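Side-chain contact in UDP-N-acetylmuramate-alanine ligase MurC (Thermotoga maritima, PDB 1J6U), which joins L-alanine to UDP-N-acetylmuramate at the expense of ATP, a step in building the peptidoglycan of the bacterial cell wall: residues R311-A316 with Q342-V347. Residues are numbered along the deposited sequence; the frame is centred on the assembly and turned at random.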
ATOM      1  N   ARG A 311      -4.502   3.901   5.160  1.00 28.05           N
ATOM      2  CA  ARG A 311      -4.066   2.781   5.970  1.00 24.46           C
ATOM      3  C   ARG A 311      -2.577   2.729   6.163  1.00 37.07           C
ATOM      4  O   ARG A 311      -2.047   1.733   6.687  1.00 34.91           O
ATOM      5  CB  ARG A 311      -4.557   1.437   5.434  1.00 31.58           C
ATOM      6  CG  ARG A 311      -6.088   1.303   5.364  1.00 40.05           C
ATOM      7  CD  ARG A 311      -6.470   0.068   6.136  1.00 49.73           C
ATOM      8  NE  ARG A 311      -7.349  -0.772   5.363  1.00 43.72           N
ATOM      9  CZ  ARG A 311      -7.636  -2.028   5.668  1.00 38.38           C
ATOM     10  NH1 ARG A 311      -7.125  -2.628   6.752  1.00 27.56           N
ATOM     11  NH2 ARG A 311      -8.423  -2.701   4.849  1.00 61.88           N
ATOM     12  N   ARG A 312      -1.870   3.752   5.715  1.00 31.63           N
ATOM     13  CA  ARG A 312      -0.422   3.771   6.027  1.00 44.86           C
ATOM     14  C   ARG A 312      -0.380   4.980   6.968  1.00 34.71           C
ATOM     15  O   ARG A 312      -0.256   6.117   6.533  1.00 39.88           O
ATOM     16  CB  ARG A 312       0.447   3.986   4.786  1.00 32.99           C
ATOM     17  CG  ARG A 312      -0.123   3.390   3.546  1.00 52.73           C
ATOM     18  CD  ARG A 312       0.178   1.916   3.398  1.00 41.24           C
ATOM     19  NE  ARG A 312      -0.880   1.352   2.571  1.00 55.04           N
ATOM     20  CZ  ARG A 312      -0.746   0.280   1.810  1.00 47.32           C
ATOM     21  NH1 ARG A 312       0.412  -0.364   1.769  1.00 59.02           N
ATOM     22  NH2 ARG A 312      -1.772  -0.129   1.081  1.00 66.72           N
ATOM     23  N   PHE A 313      -0.574   4.692   8.256  1.00 41.67           N
ATOM     24  CA  PHE A 313      -0.670   5.677   9.313  1.00 25.98           C
ATOM     25  C   PHE A 313      -1.534   6.856   8.852  1.00 32.49           C
ATOM     26  O   PHE A 313      -1.109   8.013   8.978  1.00 33.82           O
ATOM     27  CB  PHE A 313       0.711   6.186   9.724  1.00 36.64           C
ATOM     28  CG  PHE A 313       0.759   6.795  11.134  1.00 38.78           C
ATOM     29  CD1 PHE A 313       1.170   6.032  12.233  1.00 43.39           C
ATOM     30  CD2 PHE A 313       0.423   8.134  11.355  1.00 40.11           C
ATOM     31  CE1 PHE A 313       1.246   6.598  13.526  1.00 40.15           C
ATOM     32  CE2 PHE A 313       0.503   8.698  12.646  1.00 31.43           C
ATOM     33  CZ  PHE A 313       0.916   7.922  13.721  1.00 34.93           C
ATOM     34  N   SER A 314      -2.730   6.577   8.310  1.00 25.75           N
ATOM     35  CA  SER A 314      -3.621   7.656   7.875  1.00 29.29           C
ATOM     36  C   SER A 314      -4.555   8.136   8.995  1.00 38.75           C
ATOM     37  O   SER A 314      -5.088   7.333   9.776  1.00 39.11           O
ATOM     38  CB  SER A 314      -4.445   7.241   6.649  1.00 19.32           C
ATOM     39  OG  SER A 314      -4.954   5.956   6.774  1.00 33.17           O
ATOM     40  N   ILE A 315      -4.726   9.452   9.086  1.00 36.27           N
ATOM     41  CA  ILE A 315      -5.568  10.021  10.122  1.00 29.69           C
ATOM     42  C   ILE A 315      -6.954   9.973   9.559  1.00 35.81           C
ATOM     43  O   ILE A 315      -7.267  10.666   8.595  1.00 40.79           O
ATOM     44  CB  ILE A 315      -5.265  11.494  10.420  1.00 34.06           C
ATOM     45  CG1 ILE A 315      -3.813  11.672  10.896  1.00 31.00           C
ATOM     46  CG2 ILE A 315      -6.270  12.025  11.443  1.00 17.16           C
ATOM     47  CD1 ILE A 315      -3.575  11.373  12.289  1.00 46.00           C
ATOM     48  N   ALA A 316      -7.789   9.149  10.176  1.00 41.12           N
ATOM     49  CA  ALA A 316      -9.171   8.996   9.744  1.00 34.10           C
ATOM     50  C   ALA A 316     -10.014  10.095  10.364  1.00 30.65           C
ATOM     51  O   ALA A 316     -10.963  10.570   9.767  1.00 35.37           O
ATOM     52  CB  ALA A 316      -9.681   7.624  10.170  1.00 21.36           C
ATOM     53  N   GLN A 342       6.495   3.156  17.260  1.00 40.96           N
ATOM     54  CA  GLN A 342       7.601   4.084  17.375  1.00 39.26           C
ATOM     55  C   GLN A 342       7.223   5.373  16.654  1.00 38.36           C
ATOM     56  O   GLN A 342       7.490   6.477  17.164  1.00 36.44           O
ATOM     57  CB  GLN A 342       8.864   3.487  16.805  1.00 36.51           C
ATOM     58  CG  GLN A 342       9.382   2.371  17.661  1.00 63.00           C
ATOM     59  CD  GLN A 342      10.518   1.602  16.994  1.00 75.56           C
ATOM     60  OE1 GLN A 342      10.885   1.876  15.839  1.00 78.33           O
ATOM     61  NE2 GLN A 342      11.077   0.626  17.718  1.00 62.03           N
ATOM     62  N   THR A 343       6.567   5.285  15.498  1.00 30.28           N
ATOM     63  CA  THR A 343       6.229   6.557  14.917  1.00 36.39           C
ATOM     64  C   THR A 343       5.078   7.238  15.643  1.00 35.92           C
ATOM     65  O   THR A 343       5.015   8.481  15.661  1.00 37.79           O
ATOM     66  CB  THR A 343       6.057   6.507  13.333  1.00 40.40           C
ATOM     67  OG1 THR A 343       4.746   6.912  12.920  1.00 46.28           O
ATOM     68  CG2 THR A 343       6.413   5.194  12.815  1.00 34.41           C
ATOM     69  N   ALA A 344       4.197   6.463  16.286  1.00 39.68           N
ATOM     70  CA  ALA A 344       3.075   7.084  17.010  1.00 37.72           C
ATOM     71  C   ALA A 344       3.690   7.939  18.128  1.00 31.22           C
ATOM     72  O   ALA A 344       3.295   9.077  18.359  1.00 41.12           O
ATOM     73  CB  ALA A 344       2.146   6.017  17.608  1.00 36.22           C
ATOM     74  N   LYS A 345       4.675   7.382  18.808  1.00 31.83           N
ATOM     75  CA  LYS A 345       5.347   8.112  19.873  1.00 40.41           C
ATOM     76  C   LYS A 345       6.140   9.330  19.365  1.00 38.04           C
ATOM     77  O   LYS A 345       6.260  10.309  20.057  1.00 44.04           O
ATOM     78  CB  LYS A 345       6.259   7.163  20.639  1.00 33.08           C
ATOM     79  CG  LYS A 345       5.479   6.131  21.468  1.00 66.94           C
ATOM     80  CD  LYS A 345       4.553   6.794  22.510  1.00 78.28           C
ATOM     81  CE  LYS A 345       3.858   5.732  23.379  1.00 94.34           C
ATOM     82  NZ  LYS A 345       2.728   6.227  24.238  1.00 91.52           N
ATOM     83  N   GLU A 346       6.690   9.272  18.162  1.00 36.37           N
ATOM     84  CA  GLU A 346       7.411  10.419  17.634  1.00 33.27           C
ATOM     85  C   GLU A 346       6.438  11.544  17.332  1.00 37.50           C
ATOM     86  O   GLU A 346       6.739  12.714  17.585  1.00 40.02           O
ATOM     87  CB  GLU A 346       8.123  10.069  16.333  1.00 34.09           C
ATOM     88  CG  GLU A 346       9.509   9.574  16.530  1.00 41.16           C
ATOM     89  CD  GLU A 346      10.087   8.959  15.268  1.00 49.31           C
ATOM     90  OE1 GLU A 346      11.266   8.570  15.340  1.00 47.95           O
ATOM     91  OE2 GLU A 346       9.372   8.856  14.228  1.00 37.54           O
ATOM     92  N   VAL A 347       5.288  11.192  16.749  1.00 34.50           N
ATOM     93  CA  VAL A 347       4.303  12.197  16.405  1.00 32.20           C
ATOM     94  C   VAL A 347       3.517  12.702  17.596  1.00 42.26           C
ATOM     95  O   VAL A 347       3.267  13.922  17.718  1.00 37.37           O
ATOM     96  CB  VAL A 347       3.312  11.681  15.425  1.00 35.17           C
ATOM     97  CG1 VAL A 347       2.241  12.760  15.178  1.00 27.78           C
ATOM     98  CG2 VAL A 347       4.031  11.313  14.137  1.00 31.96           C
TER
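F313 turns one ring face to T343 OG1 and its rim to A344 of helix 334-347, and this single aromatic side chain carries the contact. With chi1 at -158°, CG stands anti to the backbone N and the ring reaches across to the helix. The T343 hydroxyl sits over the face: its OG1 lies 3.6 Å from F313 CE1 and 3.7 Å from F313 CD1, the two side chains reaching toward each other from the facing segments. A344 borders the rim, close to the ring plane, where F313 CE1 is 4.0 Å from A344 CA and 4.2 Å from A344 CB, so the ring meets the helix backbone as well as the methyl group. No hydrogen bond links the two segments, and the contact between them is van der Waals packing. The close fit centres on the buried A344; T343 and F313 remain partly exposed, and toward V347 the fit slackens, V347 CG2 staying 4.6 Å from F313 CZ. Within the loop R311 N donates to S314 OG at 2.7 Å, while F313 N bonds to D329 OD2. F313 and S314 both face D328 as a G1 beta bulge at the start of edge strand 314-319. F313 also packs on I327 of the antiparallel strand 324-329 and, like V347, on P274. Helix 334-347 follows strand 324-329 and leads to the parallel strand 352-357, with 433-438 between them in the sheet: a beta-alpha-beta crossover of the C-terminal Mur ligase domain, met by F313 at the sheet margin.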